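Local coordinates for protein trehalose-6-phosphate phosphatase (Candida albicans, PDB 5DXI) that is a HAD-superfamily phosphatase domain that holds a magnesium ion and a beryllium trifluoride ion in one pocket, at residues L86-C92 / W102-A106; R51-L56 / L294-L300; D59-Q63 / P202-K206. All coordinates share one frame; numbering follows the deposited sequence.

Contact 1 (L86-C92 / W102-A106); sequences LSAEHGC and WVNLA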
ATOM      1  N   LEU A  86      -1.703  -9.972  -5.396  1.00 30.20           N
ATOM      2  CA  LEU A  86      -0.427  -9.473  -4.891  1.00 30.53           C
ATOM      3  C   LEU A  86       0.117  -8.370  -5.789  1.00 30.45           C
ATOM      4  O   LEU A  86       0.046  -8.460  -7.013  1.00 32.26           O
ATOM      5  CB  LEU A  86       0.601 -10.607  -4.799  1.00 31.98           C
ATOM      6  CG  LEU A  86       0.214 -11.779  -3.908  1.00 32.59           C
ATOM      7  CD1 LEU A  86       1.272 -12.873  -3.983  1.00 38.66           C
ATOM      8  CD2 LEU A  86       0.019 -11.312  -2.478  1.00 33.07           C
ATOM      9  N   SER A  87       0.650  -7.324  -5.177  1.00 28.18           N
ATOM     10  CA  SER A  87       1.377  -6.306  -5.909  1.00 25.17           C
ATOM     11  C   SER A  87       2.629  -5.973  -5.120  1.00 28.69           C
ATOM     12  O   SER A  87       2.558  -5.732  -3.918  1.00 26.33           O
ATOM     13  CB  SER A  87       0.519  -5.055  -6.139  1.00 28.12           C
ATOM     14  OG  SER A  87       1.271  -4.063  -6.801  1.00 28.69           O
ATOM     15  N   ALA A  88       3.764  -5.952  -5.808  1.00 25.93           N
ATOM     16  CA  ALA A  88       5.062  -5.868  -5.167  1.00 24.77           C
ATOM     17  C   ALA A  88       5.829  -4.629  -5.613  1.00 25.39           C
ATOM     18  O   ALA A  88       5.572  -4.089  -6.694  1.00 28.34           O
ATOM     19  CB  ALA A  88       5.897  -7.174  -5.470  1.00 25.08           C
ATOM     20  N   GLU A  89       6.751  -4.186  -4.762  1.00 26.31           N
ATOM     21  CA  GLU A  89       7.693  -3.088  -5.023  1.00 25.19           C
ATOM     22  C   GLU A  89       7.016  -1.773  -5.425  1.00 29.68           C
ATOM     23  O   GLU A  89       7.435  -1.114  -6.382  1.00 29.31           O
ATOM     24  CB  GLU A  89       8.721  -3.500  -6.101  1.00 28.04           C
ATOM     25  CG  GLU A  89       9.426  -4.812  -5.776  1.00 28.79           C
ATOM     26  CD  GLU A  89      10.744  -5.063  -6.525  1.00 28.13           C
ATOM     27  OE1 GLU A  89      11.376  -4.120  -7.040  1.00 27.58           O
ATOM     28  OE2 GLU A  89      11.167  -6.229  -6.553  1.00 28.32           O
ATOM     29  N   HIS A  90       5.985  -1.401  -4.669  1.00 25.73           N
ATOM     30  CA  HIS A  90       5.307  -0.123  -4.811  1.00 28.84           C
ATOM     31  C   HIS A  90       4.769   0.050  -6.231  1.00 29.66           C
ATOM     32  O   HIS A  90       4.949   1.099  -6.820  1.00 31.61           O
ATOM     33  CB  HIS A  90       6.238   1.054  -4.463  1.00 27.28           C
ATOM     34  CG  HIS A  90       6.881   0.950  -3.110  1.00 28.79           C
ATOM     35  ND1 HIS A  90       6.234   1.304  -1.945  1.00 27.08           N
ATOM     36  CD2 HIS A  90       8.122   0.551  -2.744  1.00 27.53           C
ATOM     37  CE1 HIS A  90       7.048   1.120  -0.917  1.00 28.86           C
ATOM     38  NE2 HIS A  90       8.200   0.663  -1.376  1.00 28.19           N
ATOM     39  N   GLY A  91       4.132  -0.986  -6.777  1.00 29.45           N
ATOM     40  CA  GLY A  91       3.480  -0.874  -8.075  1.00 30.37           C
ATOM     41  C   GLY A  91       4.233  -1.438  -9.276  1.00 33.15           C
ATOM     42  O   GLY A  91       3.761  -1.329 -10.409  1.00 30.19           O
ATOM     43  N   CYS A  92       5.393  -2.052  -9.047  1.00 29.40           N
ATOM     44  CA  CYS A  92       6.164  -2.587 -10.166  1.00 30.11           C
ATOM     45  C   CYS A  92       5.632  -3.921 -10.675  1.00 32.82           C
ATOM     46  O   CYS A  92       5.777  -4.237 -11.864  1.00 31.21           O
ATOM     47  CB  CYS A  92       7.637  -2.729  -9.780  1.00 28.42           C
ATOM     48  SG  CYS A  92       8.431  -1.120  -9.487  1.00 31.83           S
ATOM     49  N   TRP A 102       3.499 -13.280 -12.430  1.00 41.63           N
ATOM     50  CA  TRP A 102       3.396 -11.860 -12.206  1.00 38.45           C
ATOM     51  C   TRP A 102       3.458 -11.119 -13.528  1.00 41.02           C
ATOM     52  O   TRP A 102       4.026 -11.614 -14.493  1.00 40.82           O
ATOM     53  CB  TRP A 102       4.554 -11.393 -11.342  1.00 38.59           C
ATOM     54  CG  TRP A 102       4.588 -11.998  -9.980  1.00 37.86           C
ATOM     55  CD1 TRP A 102       4.992 -13.268  -9.649  1.00 36.47           C
ATOM     56  CD2 TRP A 102       4.240 -11.351  -8.754  1.00 35.28           C
ATOM     57  NE1 TRP A 102       4.904 -13.454  -8.288  1.00 36.96           N
ATOM     58  CE2 TRP A 102       4.451 -12.291  -7.713  1.00 38.34           C
ATOM     59  CE3 TRP A 102       3.779 -10.065  -8.429  1.00 35.91           C
ATOM     60  CZ2 TRP A 102       4.203 -11.991  -6.374  1.00 34.43           C
ATOM     61  CZ3 TRP A 102       3.541  -9.762  -7.080  1.00 33.64           C
ATOM     62  CH2 TRP A 102       3.757 -10.722  -6.076  1.00 33.94           C
ATOM     63  N   VAL A 103       2.879  -9.930 -13.554  1.00 36.59           N
ATOM     64  CA  VAL A 103       3.130  -8.966 -14.617  1.00 38.68           C
ATOM     65  C   VAL A 103       4.147  -7.937 -14.114  1.00 36.93           C
ATOM     66  O   VAL A 103       3.971  -7.368 -13.033  1.00 35.19           O
ATOM     67  CB  VAL A 103       1.837  -8.243 -15.048  1.00 37.10           C
ATOM     68  CG1 VAL A 103       2.140  -7.173 -16.092  1.00 39.91           C
ATOM     69  CG2 VAL A 103       0.814  -9.234 -15.582  1.00 42.54           C
ATOM     70  N   ASN A 104       5.217  -7.711 -14.871  1.00 35.70           N
ATOM     71  CA  ASN A 104       6.160  -6.643 -14.540  1.00 34.67           C
ATOM     72  C   ASN A 104       5.765  -5.349 -15.223  1.00 36.05           C
ATOM     73  O   ASN A 104       6.096  -5.150 -16.389  1.00 31.89           O
ATOM     74  CB  ASN A 104       7.599  -7.014 -14.947  1.00 36.03           C
ATOM     75  CG  ASN A 104       8.617  -5.952 -14.530  1.00 35.96           C
ATOM     76  OD1 ASN A 104       8.253  -4.909 -13.997  1.00 33.70           O
ATOM     77  ND2 ASN A 104       9.897  -6.233 -14.745  1.00 35.94           N
ATOM     78  N   LEU A 105       5.122  -4.445 -14.488  1.00 31.77           N
ATOM     79  CA  LEU A 105       4.657  -3.195 -15.091  1.00 36.77           C
ATOM     80  C   LEU A 105       5.816  -2.262 -15.428  1.00 34.75           C
ATOM     81  O   LEU A 105       5.640  -1.280 -16.151  1.00 32.94           O
ATOM     82  CB  LEU A 105       3.647  -2.482 -14.177  1.00 35.72           C
ATOM     83  CG  LEU A 105       2.242  -3.069 -13.937  1.00 36.96           C
ATOM     84  CD1 LEU A 105       2.229  -4.407 -13.222  1.00 38.16           C
ATOM     85  CD2 LEU A 105       1.393  -2.058 -13.171  1.00 37.02           C
ATOM     86  N   ALA A 106       7.007  -2.567 -14.920  1.00 31.65           N
ATOM     87  CA  ALA A 106       8.171  -1.727 -15.198  1.00 34.13           C
ATOM     88  C   ALA A 106       9.124  -2.385 -16.204  1.00 33.31           C
ATOM     89  O   ALA A 106      10.232  -1.904 -16.421  1.00 33.09           O
ATOM     90  CB  ALA A 106       8.910  -1.403 -13.911  1.00 34.37           C
TER
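W102 covers L86 and A88 with the six-membered half of its indole. CH2 comes to 3.4 Å from L86 CB, and CZ3 lies 3.9 Å from A88 CB. The ring meets both methylene and methyl obliquely. L86 CD1 also reaches the indole, near CZ2 and CH2. W102 CG is anti to the carbonyl carbon (chi1 -62°), which carries the ring across to the strand of L86. The indole nitrogen NE1 is hydrogen-bonded to E76 OE1, and this bond limits rotation of the ring. The same helix, 72-79, covers A88 through Q72 and L75, and L86 through M79.

The two segments lie at one end of the mixed sheet of this HAD fold. Strand 93-95 runs between strands 85-88 and 103-104, antiparallel to both. The turn after A88 carries H90, a residue of the glycan pocket.

One hydrogen bond joins the backbones directly. L105 N donates to C92 O over 2.7 Å, bent to 138° at the hydrogen. It lies where strand 93-95 begins and strand 103-104 has just ended. N104 shapes this end of the segment. Its OD1 accepts from A106 N at 2.8 Å, an Asx turn, with the donor above the plane of the amide carbonyl. N104 OD1 and C92 O are both acceptors and stand 3.3 Å apart, so no bond links them.

L105 also packs on backbone oxygens: its CB lies 3.6 Å from C92 O and its CD2 3.7 Å from G91 O. C92 SG and A106 CB meet more loosely. L105 also touches I194 and R197 of helix 191-199.

Contact 2 (R51-L56 / L294-L300); sequences RILDVL and LGLLAGL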
ATOM      1  N   ARG A  51      -6.961 -15.727   9.454  1.00 35.30           N
ATOM      2  CA  ARG A  51      -8.367 -16.126   9.562  1.00 40.05           C
ATOM      3  C   ARG A  51      -9.263 -15.099   8.876  1.00 37.23           C
ATOM      4  O   ARG A  51     -10.214 -15.441   8.154  1.00 39.40           O
ATOM      5  CB  ARG A  51      -8.773 -16.295  11.030  1.00 46.90           C
ATOM      6  CG  ARG A  51     -10.165 -16.901  11.236  1.00 52.14           C
ATOM      7  CD  ARG A  51     -10.366 -17.351  12.694  1.00 62.09           C
ATOM      8  NE  ARG A  51      -9.399 -16.733  13.614  1.00 59.65           N
ATOM      9  CZ  ARG A  51      -9.711 -15.813  14.528  1.00 61.77           C
ATOM     10  NH1 ARG A  51     -10.968 -15.404  14.659  1.00 66.44           N
ATOM     11  NH2 ARG A  51      -8.765 -15.307  15.315  1.00 63.02           N
ATOM     12  N   ILE A  52      -8.934 -13.832   9.086  1.00 38.79           N
ATOM     13  CA  ILE A  52      -9.658 -12.756   8.431  1.00 32.20           C
ATOM     14  C   ILE A  52      -9.607 -12.915   6.917  1.00 33.97           C
ATOM     15  O   ILE A  52     -10.643 -12.905   6.245  1.00 39.70           O
ATOM     16  CB  ILE A  52      -9.071 -11.389   8.837  1.00 33.63           C
ATOM     17  CG1 ILE A  52      -9.421 -11.093  10.296  1.00 33.87           C
ATOM     18  CG2 ILE A  52      -9.591 -10.285   7.914  1.00 33.81           C
ATOM     19  CD1 ILE A  52      -8.668  -9.900  10.900  1.00 36.83           C
ATOM     20  N   LEU A  53      -8.409 -13.135   6.386  1.00 37.88           N
ATOM     21  CA  LEU A  53      -8.239 -13.247   4.946  1.00 34.50           C
ATOM     22  C   LEU A  53      -8.982 -14.458   4.398  1.00 37.14           C
ATOM     23  O   LEU A  53      -9.601 -14.378   3.335  1.00 41.01           O
ATOM     24  CB  LEU A  53      -6.753 -13.301   4.578  1.00 35.94           C
ATOM     25  CG  LEU A  53      -5.930 -12.044   4.887  1.00 37.06           C
ATOM     26  CD1 LEU A  53      -4.458 -12.250   4.534  1.00 38.00           C
ATOM     27  CD2 LEU A  53      -6.496 -10.793   4.173  1.00 31.93           C
ATOM     28  N   ASP A  54      -8.916 -15.582   5.108  1.00 40.40           N
ATOM     29  CA  ASP A  54      -9.638 -16.778   4.664  1.00 41.52           C
ATOM     30  C   ASP A  54     -11.143 -16.527   4.592  1.00 40.23           C
ATOM     31  O   ASP A  54     -11.775 -16.771   3.564  1.00 40.60           O
ATOM     32  CB  ASP A  54      -9.347 -17.970   5.582  1.00 45.44           C
ATOM     33  CG  ASP A  54      -9.926 -19.273   5.049  1.00 51.75           C
ATOM     34  OD1 ASP A  54      -9.948 -19.454   3.808  1.00 52.20           O
ATOM     35  OD2 ASP A  54     -10.355 -20.114   5.868  1.00 58.30           O
ATOM     36  N   VAL A  55     -11.711 -16.000   5.671  1.00 42.99           N
ATOM     37  CA  VAL A  55     -13.151 -15.755   5.705  1.00 41.67           C
ATOM     38  C   VAL A  55     -13.559 -14.719   4.668  1.00 41.45           C
ATOM     39  O   VAL A  55     -14.543 -14.900   3.939  1.00 42.53           O
ATOM     40  CB  VAL A  55     -13.621 -15.273   7.088  1.00 41.16           C
ATOM     41  CG1 VAL A  55     -15.111 -14.946   7.048  1.00 44.38           C
ATOM     42  CG2 VAL A  55     -13.330 -16.320   8.143  1.00 44.87           C
ATOM     43  N   LEU A  56     -12.802 -13.633   4.591  1.00 40.17           N
ATOM     44  CA  LEU A  56     -13.137 -12.588   3.632  1.00 40.52           C
ATOM     45  C   LEU A  56     -12.994 -13.076   2.191  1.00 38.79           C
ATOM     46  O   LEU A  56     -13.875 -12.836   1.363  1.00 40.46           O
ATOM     47  CB  LEU A  56     -12.270 -11.352   3.873  1.00 40.62           C
ATOM     48  CG  LEU A  56     -12.592 -10.572   5.152  1.00 36.85           C
ATOM     49  CD1 LEU A  56     -11.775  -9.295   5.196  1.00 38.73           C
ATOM     50  CD2 LEU A  56     -14.073 -10.272   5.278  1.00 37.99           C
ATOM     51  N   LEU A 294     -11.321  -5.387  10.350  1.00 34.13           N
ATOM     52  CA  LEU A 294     -11.485  -6.421   9.329  1.00 35.61           C
ATOM     53  C   LEU A 294     -12.197  -7.642   9.936  1.00 34.44           C
ATOM     54  O   LEU A 294     -13.057  -8.271   9.288  1.00 34.60           O
ATOM     55  CB  LEU A 294     -10.126  -6.804   8.715  1.00 30.17           C
ATOM     56  CG  LEU A 294      -9.408  -5.655   7.984  1.00 34.51           C
ATOM     57  CD1 LEU A 294      -8.085  -6.111   7.390  1.00 32.83           C
ATOM     58  CD2 LEU A 294     -10.301  -5.054   6.895  1.00 27.86           C
ATOM     59  N   GLY A 295     -11.832  -7.970  11.172  1.00 34.52           N
ATOM     60  CA  GLY A 295     -12.495  -9.029  11.916  1.00 39.55           C
ATOM     61  C   GLY A 295     -13.986  -8.780  12.046  1.00 41.44           C
ATOM     62  O   GLY A 295     -14.798  -9.690  11.889  1.00 41.75           O
ATOM     63  N   LEU A 296     -14.340  -7.525  12.314  1.00 40.80           N
ATOM     64  CA  LEU A 296     -15.733  -7.109  12.394  1.00 38.34           C
ATOM     65  C   LEU A 296     -16.475  -7.402  11.099  1.00 41.46           C
ATOM     66  O   LEU A 296     -17.549  -8.003  11.106  1.00 43.21           O
ATOM     67  CB  LEU A 296     -15.821  -5.607  12.701  1.00 39.41           C
ATOM     68  CG  LEU A 296     -17.243  -5.043  12.750  1.00 42.39           C
ATOM     69  CD1 LEU A 296     -17.948  -5.573  13.998  1.00 42.32           C
ATOM     70  CD2 LEU A 296     -17.288  -3.505  12.667  1.00 39.61           C
ATOM     71  N   LEU A 297     -15.892  -6.980   9.981  1.00 40.37           N
ATOM     72  CA  LEU A 297     -16.487  -7.243   8.682  1.00 39.81           C
ATOM     73  C   LEU A 297     -16.583  -8.741   8.437  1.00 43.07           C
ATOM     74  O   LEU A 297     -17.543  -9.224   7.839  1.00 43.40           O
ATOM     75  CB  LEU A 297     -15.666  -6.603   7.561  1.00 35.34           C
ATOM     76  CG  LEU A 297     -15.425  -5.092   7.600  1.00 41.84           C
ATOM     77  CD1 LEU A 297     -14.670  -4.660   6.347  1.00 36.24           C
ATOM     78  CD2 LEU A 297     -16.743  -4.367   7.720  1.00 34.73           C
ATOM     79  N   ALA A 298     -15.577  -9.463   8.911  1.00 37.56           N
ATOM     80  CA  ALA A 298     -15.479 -10.898   8.657  1.00 43.80           C
ATOM     81  C   ALA A 298     -16.497 -11.724   9.448  1.00 48.06           C
ATOM     82  O   ALA A 298     -16.723 -12.895   9.148  1.00 49.52           O
ATOM     83  CB  ALA A 298     -14.056 -11.381   8.960  1.00 37.75           C
ATOM     84  N   GLY A 299     -17.110 -11.121  10.457  1.00 47.74           N
ATOM     85  CA  GLY A 299     -18.011 -11.863  11.317  1.00 49.55           C
ATOM     86  C   GLY A 299     -17.271 -12.679  12.368  1.00 52.49           C
ATOM     87  O   GLY A 299     -17.809 -13.652  12.900  1.00 50.52           O
ATOM     88  N   LEU A 300     -16.035 -12.285  12.665  1.00 51.07           N
ATOM     89  CA  LEU A 300     -15.216 -12.986  13.653  1.00 53.57           C
ATOM     90  C   LEU A 300     -15.442 -12.435  15.043  1.00 60.30           C
ATOM     91  O   LEU A 300     -16.260 -12.960  15.795  1.00 64.26           O
ATOM     92  CB  LEU A 300     -13.726 -12.892  13.317  1.00 52.35           C
ATOM     93  CG  LEU A 300     -13.067 -13.861  12.334  1.00 54.05           C
ATOM     94  CD1 LEU A 300     -13.857 -14.080  11.059  1.00 51.01           C
ATOM     95  CD2 LEU A 300     -11.632 -13.423  12.057  1.00 46.92           C
TER
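L300 pushes its two methyl groups into a hollow on helix 47-58 lined by R51, I52 and V55. L300 CD2 lies beside I52, 3.7 Å from I52 CG1. On the other flank L300 CD2 meets R51 NH1 at 3.3 Å. The arginine chain bends at chi3 (18°), which brings its guanidinium end against this leucine at an oblique angle. CD1 of L300 packs on V55 CG2 at 3.7 Å. The backbone brings L300 there through a Schellman motif. G299 has positive phi, and the chain leaves the helix with L300 N bonded back to G295 O.

I52 is the bump in the other direction. Its CD1 fits against the bare backbone of G295, 3.7 Å from N. Its CG2 branch rests on L294 CB at 3.6 Å, the two side chains crossing at about a right angle. One turn on, the small A298 leaves room for L56, whose CD2 sits 3.8 Å from A298 CB. V55 CG1 lies beside the same residue, 3.3 Å from A298 O. No hydrogen bond crosses this interface.

The short helical segments run roughly the same way, at 36°, with axes 9.4 Å apart. Beneath them, L294 and L297 continue onto the central sheet at F27, F25 and L229. Helix 10-19 closes one flank, with Y17 touching both L56 and L297, and L14 touching L297.

Contact 3 (D59-Q63 / P202-K206); sequences DPKNQ and PHGAK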
ATOM      1  N   ASP A  59     -15.880 -15.380   0.534  1.00 47.41           N
ATOM      2  CA  ASP A  59     -17.068 -14.739  -0.008  1.00 47.50           C
ATOM      3  C   ASP A  59     -16.780 -14.308  -1.442  1.00 49.07           C
ATOM      4  O   ASP A  59     -15.892 -13.492  -1.688  1.00 47.56           O
ATOM      5  CB  ASP A  59     -17.472 -13.547   0.872  1.00 45.95           C
ATOM      6  CG  ASP A  59     -18.845 -12.987   0.527  1.00 47.52           C
ATOM      7  OD1 ASP A  59     -19.316 -13.142  -0.623  1.00 49.74           O
ATOM      8  OD2 ASP A  59     -19.456 -12.374   1.426  1.00 49.12           O
ATOM      9  N   PRO A  60     -17.508 -14.886  -2.405  1.00 51.81           N
ATOM     10  CA  PRO A  60     -17.263 -14.552  -3.812  1.00 53.13           C
ATOM     11  C   PRO A  60     -17.601 -13.085  -4.139  1.00 49.28           C
ATOM     12  O   PRO A  60     -17.228 -12.609  -5.214  1.00 49.39           O
ATOM     13  CB  PRO A  60     -18.174 -15.523  -4.571  1.00 52.85           C
ATOM     14  CG  PRO A  60     -19.251 -15.871  -3.595  1.00 54.61           C
ATOM     15  CD  PRO A  60     -18.586 -15.878  -2.248  1.00 52.41           C
ATOM     16  N   LYS A  61     -18.297 -12.384  -3.241  1.00 51.61           N
ATOM     17  CA  LYS A  61     -18.513 -10.946  -3.424  1.00 47.80           C
ATOM     18  C   LYS A  61     -17.225 -10.151  -3.212  1.00 45.96           C
ATOM     19  O   LYS A  61     -17.105  -9.009  -3.670  1.00 43.01           O
ATOM     20  CB  LYS A  61     -19.589 -10.413  -2.469  1.00 48.56           C
ATOM     21  CG  LYS A  61     -21.000 -10.927  -2.715  1.00 53.04           C
ATOM     22  CD  LYS A  61     -21.963 -10.380  -1.662  1.00 52.74           C
ATOM     23  CE  LYS A  61     -23.391 -10.860  -1.903  1.00 59.60           C
ATOM     24  NZ  LYS A  61     -24.282 -10.646  -0.721  1.00 57.92           N
ATOM     25  N   ASN A  62     -16.258 -10.765  -2.536  1.00 41.17           N
ATOM     26  CA  ASN A  62     -15.038 -10.063  -2.149  1.00 42.50           C
ATOM     27  C   ASN A  62     -13.839 -10.361  -3.049  1.00 43.21           C
ATOM     28  O   ASN A  62     -13.602 -11.509  -3.422  1.00 42.09           O
ATOM     29  CB  ASN A  62     -14.674 -10.407  -0.710  1.00 38.57           C
ATOM     30  CG  ASN A  62     -15.692  -9.892   0.289  1.00 42.83           C
ATOM     31  OD1 ASN A  62     -16.500  -9.014  -0.021  1.00 38.55           O
ATOM     32  ND2 ASN A  62     -15.666 -10.448   1.493  1.00 43.50           N
ATOM     33  N   GLN A  63     -13.086  -9.316  -3.381  1.00 37.97           N
ATOM     34  CA  GLN A  63     -11.774  -9.450  -4.010  1.00 36.66           C
ATOM     35  C   GLN A  63     -10.747  -8.739  -3.131  1.00 36.94           C
ATOM     36  O   GLN A  63     -10.911  -7.558  -2.797  1.00 36.39           O
ATOM     37  CB  GLN A  63     -11.759  -8.853  -5.414  1.00 37.69           C
ATOM     38  CG  GLN A  63     -12.629  -9.567  -6.429  1.00 39.68           C
ATOM     39  CD  GLN A  63     -12.132 -10.967  -6.705  1.00 42.77           C
ATOM     40  OE1 GLN A  63     -11.079 -11.151  -7.316  1.00 38.38           O
ATOM     41  NE2 GLN A  63     -12.884 -11.964  -6.252  1.00 38.49           N
ATOM     42  N   PRO A 202     -13.672  -4.535 -14.457  1.00 42.02           N
ATOM     43  CA  PRO A 202     -14.793  -5.404 -14.091  1.00 42.35           C
ATOM     44  C   PRO A 202     -14.486  -6.260 -12.862  1.00 42.55           C
ATOM     45  O   PRO A 202     -13.475  -6.965 -12.822  1.00 43.11           O
ATOM     46  CB  PRO A 202     -14.970  -6.290 -15.330  1.00 43.47           C
ATOM     47  CG  PRO A 202     -14.350  -5.516 -16.453  1.00 44.78           C
ATOM     48  CD  PRO A 202     -13.206  -4.770 -15.833  1.00 41.84           C
ATOM     49  N   HIS A 203     -15.320  -6.141 -11.835  1.00 42.38           N
ATOM     50  CA  HIS A 203     -15.187  -6.939 -10.615  1.00 43.98           C
ATOM     51  C   HIS A 203     -15.470  -8.414 -10.910  1.00 48.76           C
ATOM     52  O   HIS A 203     -16.471  -8.725 -11.555  1.00 57.06           O
ATOM     53  CB  HIS A 203     -16.150  -6.420  -9.549  1.00 44.03           C
ATOM     54  CG  HIS A 203     -15.993  -7.053  -8.204  1.00 42.18           C
ATOM     55  ND1 HIS A 203     -16.605  -8.238  -7.855  1.00 42.82           N
ATOM     56  CD2 HIS A 203     -15.348  -6.621  -7.096  1.00 41.43           C
ATOM     57  CE1 HIS A 203     -16.316  -8.523  -6.597  1.00 45.13           C
ATOM     58  NE2 HIS A 203     -15.556  -7.556  -6.113  1.00 44.32           N
ATOM     59  N   GLY A 204     -14.606  -9.330 -10.501  1.00 50.39           N
ATOM     60  CA  GLY A 204     -13.212  -9.103 -10.185  1.00 48.84           C
ATOM     61  C   GLY A 204     -12.454  -9.947 -11.223  1.00 49.86           C
ATOM     62  O   GLY A 204     -11.970 -11.045 -10.951  1.00 51.87           O
ATOM     63  N   ALA A 205     -12.396  -9.414 -12.440  1.00 46.51           N
ATOM     64  CA  ALA A 205     -11.756 -10.036 -13.595  1.00 46.56           C
ATOM     65  C   ALA A 205     -10.245  -9.850 -13.572  1.00 47.07           C
ATOM     66  O   ALA A 205      -9.733  -8.934 -12.922  1.00 42.92           O
ATOM     67  CB  ALA A 205     -12.330  -9.465 -14.882  1.00 47.75           C
ATOM     68  N   LYS A 206      -9.529 -10.737 -14.256  1.00 42.53           N
ATOM     69  CA  LYS A 206      -8.082 -10.624 -14.326  1.00 45.97           C
ATOM     70  C   LYS A 206      -7.675  -9.381 -15.111  1.00 42.01           C
ATOM     71  O   LYS A 206      -8.487  -8.797 -15.834  1.00 40.62           O
ATOM     72  CB  LYS A 206      -7.476 -11.875 -14.973  1.00 44.37           C
ATOM     73  CG  LYS A 206      -7.611 -13.134 -14.127  1.00 50.00           C
ATOM     74  CD  LYS A 206      -6.863 -14.298 -14.751  1.00 54.65           C
ATOM     75  CE  LYS A 206      -6.966 -15.554 -13.893  1.00 59.99           C
ATOM     76  NZ  LYS A 206      -5.796 -16.467 -14.079  1.00 66.56           N
TER
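K61 and Q63 receive the ring of H203, K61 with its carbonyl and Q63 with its side chain. D59 sets up the turn that leads to them. Its OD1 accepts from K61 N at 2.9 Å, a nearly straight bond of 161° and an Asx turn. The nitrogen meets the carboxylate from above its plane. OD2 forms a salt bridge with R23. A type I turn runs from D59 to N62, closed by N62 N on D59 O.

P60 O lies at the edge of the H203 ring but is distant. K61 O is much nearer that edge, 3.1 Å from CE1. H203 NE2 is also close to K61 O, but the angle is poor and no bond forms. NE2 is instead bonded to R23 O. The N62 side chain starts out away from H203. Its amide is held by Y17 OH, R23 and L56 O.

Q63 makes the main contact. Its CG stands over one face of H203, 3.9 Å from the ring centroid and 28° off the normal, a CH-pi contact. The chain bends at chi2 (-65°), which takes the amide past the ring to G204. The amide and ring planes are nearly perpendicular. G204 follows a cis peptide bond and has no side chain, so Q63 CG can lie 3.8 Å from its CA.

The backbone of Q63 pairs with strand 23-27. Strand 23-27, helix 47-58 and strand 62-67 form a beta-alpha-beta crossover of the Rossmann-like HAD core. At the surface, the loop after helix 191-199 folds onto the beginning of its second strand.

From the N terminus, the chain first enters contact 2 in helix 47-58. The turn at 59-63 then opens contact 3. Contact 1 opens and closes next, between 86-92 and 102-106, around a short piece that includes strand 93-95. Contact 3 closes at 202-206, and contact 2 closes last, at the C-terminal end. The three loops are nested and none cross. Contacts 2 and 3 touch, since L56 O lies 3.0 Å from N62 ND2, a probable hydrogen bond. Contact 1 touches neither. It shares the central sheet with contact 3, through neighbouring strands 85-88 and 62-67. Contact 2 joins the last helix to a helix beside that sheet.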